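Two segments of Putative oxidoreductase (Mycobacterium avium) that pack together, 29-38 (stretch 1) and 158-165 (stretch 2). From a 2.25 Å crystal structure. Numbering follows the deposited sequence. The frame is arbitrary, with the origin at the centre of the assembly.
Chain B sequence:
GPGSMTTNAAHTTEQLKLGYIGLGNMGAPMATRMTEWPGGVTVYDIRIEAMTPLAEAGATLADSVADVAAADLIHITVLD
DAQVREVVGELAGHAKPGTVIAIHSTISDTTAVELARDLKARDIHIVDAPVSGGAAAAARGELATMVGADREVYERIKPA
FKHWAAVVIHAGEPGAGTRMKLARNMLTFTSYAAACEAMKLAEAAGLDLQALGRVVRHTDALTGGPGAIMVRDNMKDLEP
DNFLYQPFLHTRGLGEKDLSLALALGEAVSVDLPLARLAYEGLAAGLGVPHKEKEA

Stretch 1 (29-38) PMATRMTEWP
Stretch 2 158-165: KPAFKHWA

How do the two segments meet? Residues 29-33 continue a helix and 34-36 keep helical phi/psi before Trp37 turns extended (-67/134); 158-164 is helical, kinked at 159-160. The helix axes cross at 113°, 10.6 Å apart at their closest, with Arg33 CA 6.4 Å from Trp164 CA and Trp37 CA 7.0 Å from His163 CA.

What bump fills the central hollow? His163 (chi1 t, chi2 70°) points toward stretch 1, its ring held between the flat Arg33 guanidinium, stacked at 13°, and Trp37 on the opposite face, whose CB lies 4.2 Å from the ring centroid. At the ring's edge is Met34 CA.

What locks it there? His163 NE2 donates a hydrogen bond to Arg33 O (2.9 Å), a carbonyl that also accepts from Glu36 N at 3.2 Å. Arg33 (t, p, t; chi4 175°) answers: NE and NH2 each lie 2.8 Å from His163 O, forking one acceptor, while NH1 forms a salt bridge with Glu36 OE2 at 3.4 Å.

How are the flanks filled? Trp37 (chi1 t, chi2 -111°) lays one face over Ala160, with CH2 3.6 Å from Ala160 CA; Ala160 CB lies 4.1 Å from Trp37 CZ2. Trp164 (chi1 p, chi2 -97°) receives Met34 (m, t, t) over a face, Met34 CE being 3.5 Å from Trp164 NE1, and Met30 SD approaches Trp164 CZ3 at 4.4 Å.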

ATOM      1  N   PRO B  29     -21.287   6.895  -9.483  1.00 27.10           N
ATOM      2  CA  PRO B  29     -20.351   6.424 -10.516  1.00 27.26           C
ATOM      3  C   PRO B  29     -20.560   4.961 -10.919  1.00 27.03           C
ATOM      4  O   PRO B  29     -20.412   4.626 -12.095  1.00 27.16           O
ATOM      5  CB  PRO B  29     -18.964   6.633  -9.891  1.00 27.32           C
ATOM      6  CG  PRO B  29     -19.178   7.049  -8.490  1.00 27.28           C
ATOM      7  CD  PRO B  29     -20.598   7.428  -8.293  1.00 27.14           C
ATOM      8  N   MET B  30     -20.891   4.102  -9.956  1.00 26.91           N
ATOM      9  CA  MET B  30     -21.297   2.725 -10.263  1.00 26.95           C
ATOM     10  C   MET B  30     -22.500   2.694 -11.193  1.00 27.07           C
ATOM     11  O   MET B  30     -22.457   2.063 -12.246  1.00 27.17           O
ATOM     12  CB  MET B  30     -21.638   1.936  -8.994  1.00 26.77           C
ATOM     13  CG  MET B  30     -20.628   0.869  -8.649  1.00 27.52           C
ATOM     14  SD  MET B  30     -21.203  -0.202  -7.323  1.00 29.28           S
ATOM     15  CE  MET B  30     -20.763   0.801  -5.918  1.00 28.88           C
ATOM     16  N   ALA B  31     -23.573   3.369 -10.793  1.00 27.25           N
ATOM     17  CA  ALA B  31     -24.801   3.393 -11.589  1.00 27.59           C
ATOM     18  C   ALA B  31     -24.563   4.035 -12.954  1.00 28.15           C
ATOM     19  O   ALA B  31     -25.186   3.646 -13.945  1.00 28.59           O
ATOM     20  CB  ALA B  31     -25.913   4.121 -10.838  1.00 27.77           C
ATOM     21  N   THR B  32     -23.659   5.013 -13.005  1.00 28.38           N
ATOM     22  CA  THR B  32     -23.271   5.646 -14.266  1.00 29.00           C
ATOM     23  C   THR B  32     -22.577   4.652 -15.200  1.00 29.14           C
ATOM     24  O   THR B  32     -22.827   4.653 -16.406  1.00 29.67           O
ATOM     25  CB  THR B  32     -22.346   6.861 -14.030  1.00 29.32           C
ATOM     26  OG1 THR B  32     -23.009   7.812 -13.190  1.00 29.29           O
ATOM     27  CG2 THR B  32     -21.984   7.533 -15.348  1.00 29.96           C
ATOM     28  N   ARG B  33     -21.704   3.815 -14.644  1.00 28.89           N
ATOM     29  CA  ARG B  33     -21.059   2.745 -15.411  1.00 29.06           C
ATOM     30  C   ARG B  33     -22.108   1.778 -15.965  1.00 29.42           C
ATOM     31  O   ARG B  33     -21.994   1.306 -17.096  1.00 29.77           O
ATOM     32  CB  ARG B  33     -20.043   1.994 -14.536  1.00 28.53           C
ATOM     33  CG  ARG B  33     -19.510   0.687 -15.120  1.00 28.39           C
ATOM     34  CD  ARG B  33     -18.668   0.924 -16.367  1.00 28.71           C
ATOM     35  NE  ARG B  33     -18.147  -0.323 -16.927  1.00 28.64           N
ATOM     36  CZ  ARG B  33     -17.455  -0.415 -18.062  1.00 29.43           C
ATOM     37  NH1 ARG B  33     -17.189   0.670 -18.785  1.00 29.92           N
ATOM     38  NH2 ARG B  33     -17.025  -1.601 -18.481  1.00 29.16           N
ATOM     39  N   MET B  34     -23.134   1.502 -15.164  1.00 29.55           N
ATOM     40  CA  MET B  34     -24.211   0.590 -15.560  1.00 30.03           C
ATOM     41  C   MET B  34     -25.125   1.105 -16.683  1.00 31.21           C
ATOM     42  O   MET B  34     -25.891   0.324 -17.247  1.00 31.40           O
ATOM     43  CB  MET B  34     -25.061   0.216 -14.346  1.00 29.64           C
ATOM     44  CG  MET B  34     -24.327  -0.622 -13.325  1.00 29.13           C
ATOM     45  SD  MET B  34     -25.378  -1.075 -11.941  1.00 29.36           S
ATOM     46  CE  MET B  34     -24.177  -1.790 -10.819  1.00 28.54           C
ATOM     47  N   THR B  35     -25.058   2.396 -17.018  1.00 32.12           N
ATOM     48  CA  THR B  35     -25.813   2.902 -18.173  1.00 33.39           C
ATOM     49  C   THR B  35     -25.273   2.326 -19.487  1.00 34.41           C
ATOM     50  O   THR B  35     -25.958   2.354 -20.511  1.00 35.06           O
ATOM     51  CB  THR B  35     -25.809   4.445 -18.260  1.00 33.79           C
ATOM     52  OG1 THR B  35     -24.463   4.927 -18.332  1.00 33.57           O
ATOM     53  CG2 THR B  35     -26.512   5.055 -17.054  1.00 33.38           C
ATOM     54  N   GLU B  36     -24.047   1.805 -19.444  1.00 34.72           N
ATOM     55  CA  GLU B  36     -23.413   1.174 -20.602  1.00 35.75           C
ATOM     56  C   GLU B  36     -23.733  -0.326 -20.714  1.00 35.68           C
ATOM     57  O   GLU B  36     -23.455  -0.944 -21.743  1.00 36.29           O
ATOM     58  CB  GLU B  36     -21.897   1.404 -20.552  1.00 35.84           C
ATOM     59  CG  GLU B  36     -21.503   2.864 -20.780  1.00 37.31           C
ATOM     60  CD  GLU B  36     -20.177   3.234 -20.135  1.00 38.50           C
ATOM     61  OE1 GLU B  36     -20.186   4.026 -19.164  1.00 39.49           O
ATOM     62  OE2 GLU B  36     -19.127   2.735 -20.596  1.00 39.36           O
ATOM     63  N   TRP B  37     -24.308  -0.903 -19.658  1.00 35.18           N
ATOM     64  CA  TRP B  37     -24.784  -2.291 -19.672  1.00 35.25           C
ATOM     65  C   TRP B  37     -25.959  -2.405 -20.644  1.00 35.99           C
ATOM     66  O   TRP B  37     -26.847  -1.552 -20.627  1.00 36.27           O
ATOM     67  CB  TRP B  37     -25.206  -2.706 -18.255  1.00 34.56           C
ATOM     68  CG  TRP B  37     -25.821  -4.079 -18.105  1.00 34.72           C
ATOM     69  CD1 TRP B  37     -27.124  -4.358 -17.803  1.00 34.80           C
ATOM     70  CD2 TRP B  37     -25.153  -5.346 -18.195  1.00 34.54           C
ATOM     71  NE1 TRP B  37     -27.314  -5.716 -17.723  1.00 34.86           N
ATOM     72  CE2 TRP B  37     -26.120  -6.346 -17.956  1.00 34.62           C
ATOM     73  CE3 TRP B  37     -23.834  -5.732 -18.464  1.00 34.57           C
ATOM     74  CZ2 TRP B  37     -25.812  -7.708 -17.980  1.00 34.64           C
ATOM     75  CZ3 TRP B  37     -23.528  -7.089 -18.488  1.00 34.57           C
ATOM     76  CH2 TRP B  37     -24.515  -8.058 -18.247  1.00 34.70           C
ATOM     77  N   PRO B  38     -25.963  -3.439 -21.511  1.00 36.42           N
ATOM     78  CA  PRO B  38     -27.065  -3.592 -22.472  1.00 37.20           C
ATOM     79  C   PRO B  38     -28.448  -3.718 -21.827  1.00 36.84           C
ATOM     80  O   PRO B  38     -29.435  -3.260 -22.399  1.00 37.63           O
ATOM     81  CB  PRO B  38     -26.704  -4.878 -23.225  1.00 37.69           C
ATOM     82  CG  PRO B  38     -25.238  -4.992 -23.094  1.00 37.42           C
ATOM     83  CD  PRO B  38     -24.903  -4.440 -21.742  1.00 36.39           C
ATOM     84  N   LYS B 158     -22.810 -12.910 -12.279  1.00 27.37           N
ATOM     85  CA  LYS B 158     -21.383 -12.677 -12.517  1.00 27.32           C
ATOM     86  C   LYS B 158     -21.107 -11.893 -13.805  1.00 27.30           C
ATOM     87  O   LYS B 158     -20.274 -10.986 -13.792  1.00 26.92           O
ATOM     88  CB  LYS B 158     -20.599 -13.996 -12.513  1.00 27.79           C
ATOM     89  CG  LYS B 158     -19.087 -13.824 -12.606  1.00 28.47           C
ATOM     90  CD  LYS B 158     -18.381 -15.151 -12.827  1.00 30.07           C
ATOM     91  CE  LYS B 158     -16.903 -14.942 -13.125  1.00 31.08           C
ATOM     92  NZ  LYS B 158     -16.111 -16.200 -12.981  1.00 31.84           N
ATOM     93  N   PRO B 159     -21.790 -12.236 -14.917  1.00 27.69           N
ATOM     94  CA  PRO B 159     -21.609 -11.410 -16.117  1.00 27.86           C
ATOM     95  C   PRO B 159     -21.959  -9.935 -15.902  1.00 27.33           C
ATOM     96  O   PRO B 159     -21.271  -9.060 -16.429  1.00 27.49           O
ATOM     97  CB  PRO B 159     -22.559 -12.056 -17.130  1.00 28.62           C
ATOM     98  CG  PRO B 159     -22.622 -13.479 -16.714  1.00 28.90           C
ATOM     99  CD  PRO B 159     -22.584 -13.445 -15.209  1.00 28.27           C
ATOM    100  N   ALA B 160     -23.008  -9.670 -15.129  1.00 26.89           N
ATOM    101  CA  ALA B 160     -23.412  -8.303 -14.805  1.00 26.45           C
ATOM    102  C   ALA B 160     -22.343  -7.591 -13.973  1.00 25.80           C
ATOM    103  O   ALA B 160     -21.983  -6.447 -14.256  1.00 25.56           O
ATOM    104  CB  ALA B 160     -24.747  -8.306 -14.062  1.00 26.34           C
ATOM    105  N   PHE B 161     -21.844  -8.282 -12.950  1.00 25.32           N
ATOM    106  CA  PHE B 161     -20.798  -7.749 -12.074  1.00 24.81           C
ATOM    107  C   PHE B 161     -19.505  -7.467 -12.833  1.00 25.00           C
ATOM    108  O   PHE B 161     -18.847  -6.454 -12.589  1.00 24.93           O
ATOM    109  CB  PHE B 161     -20.515  -8.721 -10.920  1.00 24.64           C
ATOM    110  CG  PHE B 161     -21.483  -8.613  -9.766  1.00 24.01           C
ATOM    111  CD1 PHE B 161     -22.817  -8.268  -9.966  1.00 23.80           C
ATOM    112  CD2 PHE B 161     -21.057  -8.892  -8.475  1.00 23.55           C
ATOM    113  CE1 PHE B 161     -23.697  -8.181  -8.893  1.00 23.77           C
ATOM    114  CE2 PHE B 161     -21.933  -8.808  -7.403  1.00 23.52           C
ATOM    115  CZ  PHE B 161     -23.254  -8.450  -7.612  1.00 23.68           C
ATOM    116  N   LYS B 162     -19.150  -8.360 -13.756  1.00 25.40           N
ATOM    117  CA  LYS B 162     -17.936  -8.208 -14.568  1.00 25.77           C
ATOM    118  C   LYS B 162     -17.912  -6.912 -15.389  1.00 26.07           C
ATOM    119  O   LYS B 162     -16.839  -6.423 -15.743  1.00 26.49           O
ATOM    120  CB  LYS B 162     -17.764  -9.411 -15.502  1.00 26.24           C
ATOM    121  N   HIS B 163     -19.087  -6.363 -15.685  1.00 26.24           N
ATOM    122  CA  HIS B 163     -19.198  -5.115 -16.438  1.00 26.63           C
ATOM    123  C   HIS B 163     -18.664  -3.903 -15.668  1.00 26.42           C
ATOM    124  O   HIS B 163     -18.065  -3.007 -16.265  1.00 26.66           O
ATOM    125  CB  HIS B 163     -20.657  -4.872 -16.844  1.00 26.94           C
ATOM    126  CG  HIS B 163     -20.910  -3.510 -17.407  1.00 27.47           C
ATOM    127  ND1 HIS B 163     -20.440  -3.114 -18.641  1.00 28.64           N
ATOM    128  CD2 HIS B 163     -21.584  -2.449 -16.904  1.00 27.76           C
ATOM    129  CE1 HIS B 163     -20.816  -1.869 -18.875  1.00 29.24           C
ATOM    130  NE2 HIS B 163     -21.512  -1.442 -17.836  1.00 28.56           N
ATOM    131  N   TRP B 164     -18.888  -3.876 -14.354  1.00 25.97           N
ATOM    132  CA  TRP B 164     -18.469  -2.741 -13.517  1.00 25.85           C
ATOM    133  C   TRP B 164     -17.362  -3.084 -12.514  1.00 25.44           C
ATOM    134  O   TRP B 164     -16.843  -2.193 -11.831  1.00 25.28           O
ATOM    135  CB  TRP B 164     -19.672  -2.133 -12.782  1.00 25.74           C
ATOM    136  CG  TRP B 164     -20.462  -3.105 -11.953  1.00 26.10           C
ATOM    137  CD1 TRP B 164     -21.611  -3.745 -12.320  1.00 26.80           C
ATOM    138  CD2 TRP B 164     -20.169  -3.541 -10.618  1.00 26.23           C
ATOM    139  NE1 TRP B 164     -22.051  -4.553 -11.300  1.00 26.80           N
ATOM    140  CE2 TRP B 164     -21.185  -4.446 -10.243  1.00 26.15           C
ATOM    141  CE3 TRP B 164     -19.145  -3.259  -9.704  1.00 26.54           C
ATOM    142  CZ2 TRP B 164     -21.206  -5.075  -8.997  1.00 26.25           C
ATOM    143  CZ3 TRP B 164     -19.170  -3.883  -8.459  1.00 26.42           C
ATOM    144  CH2 TRP B 164     -20.196  -4.780  -8.119  1.00 26.11           C
ATOM    145  N   ALA B 165     -17.007  -4.363 -12.421  1.00 25.25           N
ATOM    146  CA  ALA B 165     -15.936  -4.808 -11.536  1.00 25.07           C
ATOM    147  C   ALA B 165     -14.916  -5.625 -12.320  1.00 25.37           C
ATOM    148  O   ALA B 165     -15.268  -6.632 -12.938  1.00 25.57           O
ATOM    149  CB  ALA B 165     -16.503  -5.636 -10.398  1.00 24.68           C
TER